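Local coordinates for protein SsRai1 (Scheffersomyces stipitis, PDB 5BTO) that removes the entire NAD moiety from the 5' end of NAD-capped RNAs and hydrolyses other 5' ends, using a divalent metal cation, at residues F75-E80 and R177-G182; K275-W280 and G329-T334; L337-A342 and R369-R374. All blocks are in the same frame, centred on the assembly; numbering follows the deposited sequence.

Interaction 1 of 3, residues F75-E80 and R177-G182; sequences FKKIPE and RCEFSG
Phe75 and Phe180 meet edge to face, and beside them Lys77 and Glu179 form a salt bridge; together the two pairs fasten a loop without regular secondary structure to helix 169-188 of this PD-(D/E)XK-type nuclease of the DXO/Dom3Z family. It is a compact example of how an irregular chain can be held to a helix by one aromatic and one ionic contact. Phe75 can be followed outward from its backbone. Its CB lies 3.5 Å from Phe180 CD1 and also touches Phe180 CE1. At CG the approach is closest, 3.4 Å to Phe180 CD1, and ring atom CD1 of Phe75 comes nearly as near to that same carbon. CD2 is a little farther off, and beyond it the touching stops: the Phe180 edge covers the root of the Phe75 ring, not its tip. The geometry is therefore an offset T, with ring planes at 76° and centroids 5.2 Å apart. On Phe180, CG stands anti to the backbone N (chi1 171°), which carries the CD1-CE1 edge off the helix to the loop. Tyr183, one turn further along the helix, also meets the Phe75 ring, and Tyr72 makes a second edge-to-face pair with Phe180.

The ionic pair lies nearer the surface, and its two side chains cross almost at right angles. Glu179 reaches out with an extended chain, whereas Lys77 is straight until its last torsion, where a bend (chi4 64°) turns the ammonium to the carboxylate. The grip is unequal: Lys77 NZ is 2.8 Å from Glu179 OE1, while its hydrogen bond to Glu179 OE2, at 3.2 Å, is weak.

Interaction 2 of 3, residues K275-W280 and G329-T334; sequences KLFKTW and GKINCT
Phe277 and Trp280, one turn apart on helix 266-286, receive Ile331 and Cys333 from the chain entering helix 333-350, a buried apolar seam within the PD-(D/E)XK nuclease fold. The contact illustrates how side chains can meet through carbon and sulfur, for no hydrogen bond joins the two segments.

The CH-pi contacts come first. Ile331 CG2 sits over one face of the Phe277 ring, 3.8 Å from its centroid and 24° off the normal, displaced toward the CD1 side. The other branch of Ile331 ends in CD1, which lies 3.8 Å from Phe277 CB, so the isoleucine straddles the ring and its stem. Cys333 CB lies in the same manner over the six-membered ring of Trp280.

Sulfur-aromatic contacts form the second group. Cys333 SG stands over the Trp280 face, 3.9 Å from the centroid of the six-membered ring, yet it meets Phe277 at the edge, 4.0 Å from CD1. One thiol is thus shared between a face and an edge. Were Phe277 an alanine, Ile331 CG2 would probably lose the face it packs on, and a gap would be likely beside the Cys333 sulfur.

The last group is polar and local. Asn332, its CB directed away from helix 266-286, is the N-cap of helix 333-350: its OD1 accepts from Thr335 N and, more weakly, from Thr334 N, 2.9 Å away with an N-H...O angle of 120°.

Interaction 3 of 3, residues L337-A342 and R369-R374; sequences LKWYGA and RTFTLR
Trp339 drives the edge of its indole against the face of Phe371, and this T-shaped pair is the whole of the contact between residues 337-342 and 369-374. It shows how two backbones that stay well apart, 11.9 Å between the CA atoms of Trp339 and Phe371, can be bridged by two large aromatic side chains.

The close part is small and well defined. The planes of the Trp339 six-membered ring and the Phe371 ring stand at 89°, almost exactly perpendicular, with centroids 5.3 Å apart. Two indole atoms do the touching. Trp339 CZ2 lies 3.9 Å from Phe371 CD2 and as close to CE2, while Trp339 CH2 lies 4.0 Å from Phe371 CD2 and also reaches CG. The edge therefore falls over the CD2 side of the phenylalanine, displaced from its centre toward the rim. In Trp339, CG is anti to the backbone N (chi1 156°); although its CB is not directed at the strand, the long indole covers the remaining distance. Phe371, in contrast, has its CB aimed toward the helix. On the five-membered side of the indole, Trp339 NE1 gives a weak hydrogen bond to Leu121 O, which gives this buried N-H a partner.

The 80 Å² buried, both sides summed, comes almost wholly from these two rings; the other residues of the segments do not meet. Lys338 instead packs on Asp197 of the second subunit, and Arg369 at the strand's entrance is exposed.

Strand 370-375 runs between 9-12 and 359-365 in the large mixed sheet. From the helices, Leu121 of 115-123 and Val343 and Trp346 of 333-350 pack against Phe371; within the sheet, Val362 and Phe364 of strand 359-365 flank it.

The three contacts follow one another along the chain, each closing before the next opens, and differ in their nearness to the active site. Interaction 1 lies near the metal site: the Phe75 side chain is about 9 Å from that of Glu186, a metal ligand on the same helix as Phe180. In interaction 2, the Trp280 side chain is about 7 Å from that of substrate-binding Gln282. Interactions 1 and 2 have centres 25 Å apart and nearest atoms about 7 Å apart, without touching. Interaction 3 is remote from these sites, across the chain's centre from interaction 1, their centres 32 Å apart. Helix 333-350 connects interactions 2 and 3, whose centres are 17 Å apart.

Interaction 1 of 3, residues F75-E80 and R177-G182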
loop_
_atom_site.group_PDB
_atom_site.type_symbol
_atom_site.label_atom_id
_atom_site.label_comp_id
_atom_site.label_asym_id
_atom_site.label_seq_id
_atom_site.Cartn_x
_atom_site.Cartn_y
_atom_site.Cartn_z
ATOM N N PHE A 75 -31.783 -17.538 28.839
ATOM C CA PHE A 75 -31.242 -17.227 27.517
ATOM C C PHE A 75 -30.993 -18.509 26.736
ATOM O O PHE A 75 -30.234 -19.374 27.172
ATOM C CB PHE A 75 -29.951 -16.415 27.632
ATOM C CG PHE A 75 -29.390 -15.960 26.307
ATOM C CD1 PHE A 75 -30.230 -15.557 25.278
ATOM C CD2 PHE A 75 -28.019 -15.908 26.100
ATOM C CE1 PHE A 75 -29.715 -15.129 24.070
ATOM C CE2 PHE A 75 -27.498 -15.478 24.893
ATOM C CZ PHE A 75 -28.348 -15.089 23.877
ATOM N N LYS A 76 -31.652 -18.636 25.590
ATOM C CA LYS A 76 -31.448 -19.787 24.719
ATOM C C LYS A 76 -30.378 -19.449 23.690
ATOM O O LYS A 76 -30.659 -18.846 22.653
ATOM C CB LYS A 76 -32.755 -20.194 24.042
ATOM C CG LYS A 76 -32.638 -21.413 23.143
ATOM C CD LYS A 76 -33.944 -22.186 23.095
ATOM C CE LYS A 76 -35.101 -21.307 22.649
ATOM N NZ LYS A 76 -36.402 -22.030 22.743
ATOM N N LYS A 77 -29.146 -19.836 23.999
ATOM C CA LYS A 77 -27.979 -19.432 23.226
ATOM C C LYS A 77 -27.502 -20.570 22.336
ATOM O O LYS A 77 -27.175 -21.652 22.815
ATOM C CB LYS A 77 -26.860 -18.984 24.173
ATOM C CG LYS A 77 -25.573 -18.536 23.499
ATOM C CD LYS A 77 -24.526 -18.166 24.544
ATOM C CE LYS A 77 -23.157 -17.939 23.921
ATOM N NZ LYS A 77 -23.149 -16.781 22.990
ATOM N N ILE A 78 -27.474 -20.320 21.035
ATOM C CA ILE A 78 -27.032 -21.318 20.075
ATOM C C ILE A 78 -25.525 -21.534 20.219
ATOM O O ILE A 78 -24.771 -20.572 20.369
ATOM C CB ILE A 78 -27.384 -20.877 18.637
ATOM C CG1 ILE A 78 -27.216 -22.032 17.647
ATOM C CG2 ILE A 78 -26.564 -19.657 18.226
ATOM C CD1 ILE A 78 -27.701 -21.697 16.251
ATOM N N PRO A 79 -25.083 -22.803 20.192
ATOM C CA PRO A 79 -23.657 -23.123 20.342
ATOM C C PRO A 79 -22.829 -22.426 19.267
ATOM O O PRO A 79 -23.133 -22.555 18.082
ATOM C CB PRO A 79 -23.617 -24.642 20.150
ATOM C CG PRO A 79 -24.990 -25.105 20.507
ATOM C CD PRO A 79 -25.910 -24.014 20.046
ATOM N N GLU A 80 -21.798 -21.697 19.679
ATOM C CA GLU A 80 -21.050 -20.838 18.763
ATOM C C GLU A 80 -20.432 -21.600 17.585
ATOM O O GLU A 80 -20.130 -21.010 16.547
ATOM C CB GLU A 80 -19.986 -20.037 19.522
ATOM C CG GLU A 80 -19.450 -18.827 18.764
ATOM C CD GLU A 80 -20.522 -17.787 18.452
ATOM O OE1 GLU A 80 -21.689 -17.977 18.859
ATOM O OE2 GLU A 80 -20.194 -16.772 17.797
ATOM N N ARG A 177 -23.259 -11.355 30.391
ATOM C CA ARG A 177 -24.486 -10.583 30.558
ATOM C C ARG A 177 -24.578 -9.407 29.584
ATOM O O ARG A 177 -25.662 -9.079 29.097
ATOM C CB ARG A 177 -24.632 -10.115 32.003
ATOM C CG ARG A 177 -24.892 -11.271 32.945
ATOM C CD ARG A 177 -24.880 -10.845 34.388
ATOM N NE ARG A 177 -25.115 -11.989 35.262
ATOM C CZ ARG A 177 -26.314 -12.367 35.689
ATOM N NH1 ARG A 177 -27.395 -11.686 35.331
ATOM N NH2 ARG A 177 -26.434 -13.424 36.478
ATOM N N CYS A 178 -23.441 -8.782 29.289
ATOM C CA CYS A 178 -23.399 -7.732 28.273
ATOM C C CYS A 178 -23.859 -8.263 26.914
ATOM O O CYS A 178 -24.578 -7.584 26.181
ATOM C CB CYS A 178 -21.995 -7.130 28.159
ATOM S SG CYS A 178 -21.510 -6.027 29.515
ATOM N N GLU A 179 -23.445 -9.480 26.578
ATOM C CA GLU A 179 -23.853 -10.088 25.311
ATOM C C GLU A 179 -25.358 -10.326 25.309
ATOM O O GLU A 179 -26.043 -10.062 24.322
ATOM C CB GLU A 179 -23.122 -11.413 25.073
ATOM C CG GLU A 179 -23.444 -12.042 23.719
ATOM C CD GLU A 179 -23.035 -13.504 23.619
ATOM O OE1 GLU A 179 -23.050 -14.048 22.493
ATOM O OE2 GLU A 179 -22.708 -14.113 24.660
ATOM N N PHE A 180 -25.867 -10.835 26.425
ATOM C CA PHE A 180 -27.292 -11.097 26.563
ATOM C C PHE A 180 -28.111 -9.823 26.407
ATOM O O PHE A 180 -29.148 -9.820 25.740
ATOM C CB PHE A 180 -27.589 -11.741 27.918
ATOM C CG PHE A 180 -29.055 -11.842 28.231
ATOM C CD1 PHE A 180 -29.817 -12.880 27.715
ATOM C CD2 PHE A 180 -29.673 -10.899 29.037
ATOM C CE1 PHE A 180 -31.168 -12.977 28.003
ATOM C CE2 PHE A 180 -31.024 -10.989 29.324
ATOM C CZ PHE A 180 -31.774 -12.027 28.802
ATOM N N SER A 181 -27.639 -8.744 27.026
ATOM C CA SER A 181 -28.358 -7.474 27.036
ATOM C C SER A 181 -28.717 -6.959 25.639
ATOM O O SER A 181 -29.737 -6.300 25.467
ATOM C CB SER A 181 -27.581 -6.413 27.830
ATOM O OG SER A 181 -26.410 -5.989 27.148
ATOM N N GLY A 182 -27.884 -7.260 24.646
ATOM C CA GLY A 182 -28.152 -6.839 23.281
ATOM C C GLY A 182 -29.364 -7.562 22.716
ATOM O O GLY A 182 -30.249 -6.947 22.115
#

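Interaction 2 of 3, residues K275-W280 and G329-T334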
loop_
_atom_site.group_PDB
_atom_site.type_symbol
_atom_site.label_atom_id
_atom_site.label_comp_id
_atom_site.label_asym_id
_atom_site.label_seq_id
_atom_site.Cartn_x
_atom_site.Cartn_y
_atom_site.Cartn_z
ATOM N N LYS A 275 -17.542 1.264 18.493
ATOM C CA LYS A 275 -18.737 0.483 18.184
ATOM C C LYS A 275 -19.566 1.196 17.130
ATOM O O LYS A 275 -20.100 0.572 16.210
ATOM C CB LYS A 275 -19.588 0.263 19.444
ATOM C CG LYS A 275 -18.934 -0.607 20.518
ATOM C CD LYS A 275 -19.841 -0.732 21.746
ATOM C CE LYS A 275 -19.146 -1.444 22.893
ATOM N NZ LYS A 275 -20.047 -1.555 24.072
ATOM N N LEU A 276 -19.692 2.508 17.278
ATOM C CA LEU A 276 -20.504 3.303 16.367
ATOM C C LEU A 276 -19.921 3.259 14.956
ATOM O O LEU A 276 -20.666 3.180 13.975
ATOM C CB LEU A 276 -20.619 4.750 16.876
ATOM C CG LEU A 276 -21.566 5.692 16.122
ATOM C CD1 LEU A 276 -23.016 5.203 16.215
ATOM C CD2 LEU A 276 -21.461 7.109 16.678
ATOM N N PHE A 277 -18.589 3.295 14.850
ATOM C CA PHE A 277 -17.943 3.164 13.547
ATOM C C PHE A 277 -18.243 1.797 12.921
ATOM O O PHE A 277 -18.569 1.713 11.739
ATOM C CB PHE A 277 -16.425 3.349 13.690
ATOM C CG PHE A 277 -15.647 3.022 12.430
ATOM C CD1 PHE A 277 -15.875 3.722 11.261
ATOM C CD2 PHE A 277 -14.674 2.040 12.450
ATOM C CE1 PHE A 277 -15.157 3.430 10.101
ATOM C CE2 PHE A 277 -13.945 1.734 11.305
ATOM C CZ PHE A 277 -14.187 2.436 10.126
ATOM N N LYS A 278 -18.123 0.727 13.705
ATOM C CA LYS A 278 -18.462 -0.602 13.188
ATOM C C LYS A 278 -19.931 -0.685 12.760
ATOM O O LYS A 278 -20.256 -1.282 11.743
ATOM C CB LYS A 278 -18.115 -1.707 14.184
ATOM C CG LYS A 278 -16.611 -2.026 14.230
ATOM C CD LYS A 278 -16.316 -3.245 15.102
ATOM C CE LYS A 278 -14.811 -3.506 15.237
ATOM N NZ LYS A 278 -14.175 -2.695 16.331
ATOM N N THR A 279 -20.818 -0.085 13.548
ATOM C CA THR A 279 -22.223 -0.054 13.180
ATOM C C THR A 279 -22.440 0.722 11.878
ATOM O O THR A 279 -23.205 0.292 11.011
ATOM C CB THR A 279 -23.086 0.542 14.307
ATOM O OG1 THR A 279 -23.023 -0.321 15.446
ATOM C CG2 THR A 279 -24.567 0.696 13.855
ATOM N N TRP A 280 -21.786 1.869 11.738
ATOM C CA TRP A 280 -21.865 2.610 10.484
ATOM C C TRP A 280 -21.424 1.709 9.315
ATOM O O TRP A 280 -22.076 1.644 8.263
ATOM C CB TRP A 280 -20.998 3.886 10.517
ATOM C CG TRP A 280 -20.886 4.457 9.144
ATOM C CD1 TRP A 280 -21.824 5.208 8.485
ATOM C CD2 TRP A 280 -19.817 4.239 8.208
ATOM N NE1 TRP A 280 -21.393 5.489 7.209
ATOM C CE2 TRP A 280 -20.166 4.906 7.016
ATOM C CE3 TRP A 280 -18.597 3.558 8.274
ATOM C CZ2 TRP A 280 -19.332 4.916 5.898
ATOM C CZ3 TRP A 280 -17.773 3.561 7.159
ATOM C CH2 TRP A 280 -18.142 4.241 5.992
ATOM N N GLY A 329 -4.981 5.952 14.174
ATOM C CA GLY A 329 -5.408 7.240 14.699
ATOM C C GLY A 329 -6.885 7.553 14.513
ATOM O O GLY A 329 -7.716 6.655 14.525
ATOM N N LYS A 330 -7.205 8.837 14.358
ATOM C CA LYS A 330 -8.588 9.305 14.220
ATOM C C LYS A 330 -9.362 8.552 13.137
ATOM O O LYS A 330 -8.925 8.489 11.982
ATOM C CB LYS A 330 -8.577 10.802 13.894
ATOM C CG LYS A 330 -9.917 11.400 13.529
ATOM C CD LYS A 330 -10.713 11.765 14.753
ATOM C CE LYS A 330 -11.962 12.528 14.360
ATOM N NZ LYS A 330 -12.654 13.087 15.535
ATOM N N ILE A 331 -10.508 7.979 13.508
ATOM C CA ILE A 331 -11.363 7.289 12.541
ATOM C C ILE A 331 -11.860 8.286 11.502
ATOM O O ILE A 331 -12.289 9.388 11.837
ATOM C CB ILE A 331 -12.572 6.603 13.226
ATOM C CG1 ILE A 331 -12.094 5.406 14.058
ATOM C CG2 ILE A 331 -13.597 6.152 12.191
ATOM C CD1 ILE A 331 -13.135 4.821 15.000
ATOM N N ASN A 332 -11.791 7.884 10.238
ATOM C CA ASN A 332 -12.258 8.690 9.120
ATOM C C ASN A 332 -12.979 7.743 8.181
ATOM O O ASN A 332 -12.363 6.840 7.622
ATOM C CB ASN A 332 -11.070 9.359 8.417
ATOM C CG ASN A 332 -11.488 10.243 7.245
ATOM O OD1 ASN A 332 -12.367 9.891 6.466
ATOM N ND2 ASN A 332 -10.846 11.406 7.122
ATOM N N CYS A 333 -14.286 7.931 8.023
ATOM C CA CYS A 333 -15.084 6.983 7.248
ATOM C C CYS A 333 -14.739 7.006 5.767
ATOM O O CYS A 333 -14.816 5.984 5.093
ATOM C CB CYS A 333 -16.582 7.231 7.451
ATOM S SG CYS A 333 -17.114 6.930 9.162
ATOM N N THR A 334 -14.358 8.172 5.258
ATOM C CA THR A 334 -13.970 8.284 3.849
ATOM C C THR A 334 -12.700 7.489 3.558
ATOM O O THR A 334 -12.603 6.787 2.545
ATOM C CB THR A 334 -13.760 9.748 3.443
ATOM O OG1 THR A 334 -14.978 10.471 3.643
ATOM C CG2 THR A 334 -13.365 9.849 1.976
#

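Interaction 3 of 3, residues L337-A342 and R369-R374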
loop_
_atom_site.group_PDB
_atom_site.type_symbol
_atom_site.label_atom_id
_atom_site.label_comp_id
_atom_site.label_asym_id
_atom_site.label_seq_id
_atom_site.Cartn_x
_atom_site.Cartn_y
_atom_site.Cartn_z
ATOM N N LEU A 337 -13.453 3.826 3.490
ATOM C CA LEU A 337 -14.107 3.432 2.239
ATOM C C LEU A 337 -13.117 3.348 1.071
ATOM O O LEU A 337 -13.233 2.467 0.214
ATOM C CB LEU A 337 -15.261 4.380 1.901
ATOM C CG LEU A 337 -16.204 3.916 0.790
ATOM C CD1 LEU A 337 -16.847 2.581 1.165
ATOM C CD2 LEU A 337 -17.274 4.978 0.532
ATOM N N LYS A 338 -12.153 4.262 1.032
ATOM C CA LYS A 338 -11.108 4.206 0.003
ATOM C C LYS A 338 -10.219 2.968 0.168
ATOM O O LYS A 338 -9.810 2.352 -0.826
ATOM C CB LYS A 338 -10.263 5.486 0.013
ATOM C CG LYS A 338 -11.006 6.742 -0.437
ATOM C CD LYS A 338 -10.139 7.972 -0.226
ATOM C CE LYS A 338 -10.911 9.254 -0.453
ATOM N NZ LYS A 338 -10.109 10.464 -0.103
ATOM N N TRP A 339 -9.899 2.606 1.412
ATOM C CA TRP A 339 -9.178 1.352 1.660
ATOM C C TRP A 339 -10.000 0.146 1.180
ATOM O O TRP A 339 -9.503 -0.757 0.506
ATOM C CB TRP A 339 -8.833 1.215 3.150
ATOM C CG TRP A 339 -8.628 -0.203 3.607
ATOM C CD1 TRP A 339 -9.491 -0.961 4.357
ATOM C CD2 TRP A 339 -7.500 -1.046 3.324
ATOM N NE1 TRP A 339 -8.961 -2.210 4.574
ATOM C CE2 TRP A 339 -7.739 -2.290 3.955
ATOM C CE3 TRP A 339 -6.304 -0.863 2.618
ATOM C CZ2 TRP A 339 -6.838 -3.351 3.892
ATOM C CZ3 TRP A 339 -5.400 -1.916 2.557
ATOM C CH2 TRP A 339 -5.674 -3.149 3.193
ATOM N N TYR A 340 -11.276 0.124 1.535
ATOM C CA TYR A 340 -12.111 -0.997 1.161
ATOM C C TYR A 340 -12.179 -1.128 -0.365
ATOM O O TYR A 340 -12.098 -2.233 -0.912
ATOM C CB TYR A 340 -13.509 -0.777 1.758
ATOM C CG TYR A 340 -14.519 -1.833 1.407
ATOM C CD1 TYR A 340 -14.355 -3.153 1.819
ATOM C CD2 TYR A 340 -15.666 -1.500 0.699
ATOM C CE1 TYR A 340 -15.305 -4.127 1.508
ATOM C CE2 TYR A 340 -16.613 -2.454 0.386
ATOM C CZ TYR A 340 -16.424 -3.759 0.790
ATOM O OH TYR A 340 -17.372 -4.708 0.491
ATOM N N GLY A 341 -12.305 0.002 -1.050
ATOM C CA GLY A 341 -12.340 -0.007 -2.502
ATOM C C GLY A 341 -11.036 -0.562 -3.062
ATOM O O GLY A 341 -11.035 -1.290 -4.058
ATOM N N ALA A 342 -9.926 -0.231 -2.418
ATOM C CA ALA A 342 -8.626 -0.731 -2.880
ATOM C C ALA A 342 -8.534 -2.249 -2.735
ATOM O O ALA A 342 -8.016 -2.947 -3.622
ATOM C CB ALA A 342 -7.459 -0.039 -2.110
ATOM N N ARG A 369 1.355 -6.726 10.819
ATOM C CA ARG A 369 0.552 -5.745 10.100
ATOM C C ARG A 369 0.715 -5.870 8.591
ATOM O O ARG A 369 0.985 -4.895 7.892
ATOM C CB ARG A 369 0.839 -4.325 10.589
ATOM C CG ARG A 369 0.247 -4.061 11.960
ATOM C CD ARG A 369 0.332 -2.601 12.348
ATOM N NE ARG A 369 -0.223 -2.364 13.677
ATOM C CZ ARG A 369 -0.376 -1.157 14.206
ATOM N NH1 ARG A 369 -0.021 -0.086 13.510
ATOM N NH2 ARG A 369 -0.887 -1.020 15.423
ATOM N N THR A 370 0.540 -7.090 8.097
ATOM C CA THR A 370 0.624 -7.336 6.669
ATOM C C THR A 370 -0.704 -7.890 6.174
ATOM O O THR A 370 -1.357 -8.670 6.862
ATOM C CB THR A 370 1.777 -8.298 6.310
ATOM O OG1 THR A 370 1.509 -9.602 6.837
ATOM C CG2 THR A 370 3.089 -7.786 6.889
ATOM N N PHE A 371 -1.089 -7.469 4.977
ATOM C CA PHE A 371 -2.307 -7.935 4.330
ATOM C C PHE A 371 -1.877 -8.733 3.107
ATOM O O PHE A 371 -1.227 -8.192 2.210
ATOM C CB PHE A 371 -3.148 -6.735 3.909
ATOM C CG PHE A 371 -4.562 -7.085 3.519
ATOM C CD1 PHE A 371 -4.850 -7.513 2.232
ATOM C CD2 PHE A 371 -5.597 -6.972 4.432
ATOM C CE1 PHE A 371 -6.152 -7.825 1.856
ATOM C CE2 PHE A 371 -6.893 -7.291 4.069
ATOM C CZ PHE A 371 -7.178 -7.717 2.777
ATOM N N THR A 372 -2.224 -10.015 3.072
ATOM C CA THR A 372 -1.694 -10.889 2.034
ATOM C C THR A 372 -2.762 -11.722 1.348
ATOM O O THR A 372 -3.846 -11.965 1.901
ATOM C CB THR A 372 -0.636 -11.857 2.591
ATOM O OG1 THR A 372 -1.215 -12.662 3.626
ATOM C CG2 THR A 372 0.574 -11.092 3.141
ATOM N N LEU A 373 -2.426 -12.159 0.138
ATOM C CA LEU A 373 -3.238 -13.072 -0.647
ATOM C C LEU A 373 -2.348 -14.260 -0.986
ATOM O O LEU A 373 -1.298 -14.090 -1.600
ATOM C CB LEU A 373 -3.683 -12.384 -1.932
ATOM C CG LEU A 373 -4.432 -13.199 -2.988
ATOM C CD1 LEU A 373 -5.784 -13.687 -2.474
ATOM C CD2 LEU A 373 -4.608 -12.370 -4.263
ATOM N N ARG A 374 -2.768 -15.451 -0.578
ATOM C CA ARG A 374 -1.972 -16.663 -0.756
ATOM C C ARG A 374 -2.778 -17.745 -1.465
ATOM O O ARG A 374 -3.950 -17.954 -1.157
ATOM C CB ARG A 374 -1.504 -17.153 0.615
ATOM C CG ARG A 374 -0.957 -18.549 0.645
ATOM C CD ARG A 374 -0.321 -18.830 1.991
ATOM N NE ARG A 374 -1.298 -18.961 3.068
ATOM C CZ ARG A 374 -1.848 -20.117 3.423
ATOM N NH1 ARG A 374 -1.526 -21.228 2.774
ATOM N NH2 ARG A 374 -2.716 -20.169 4.425
#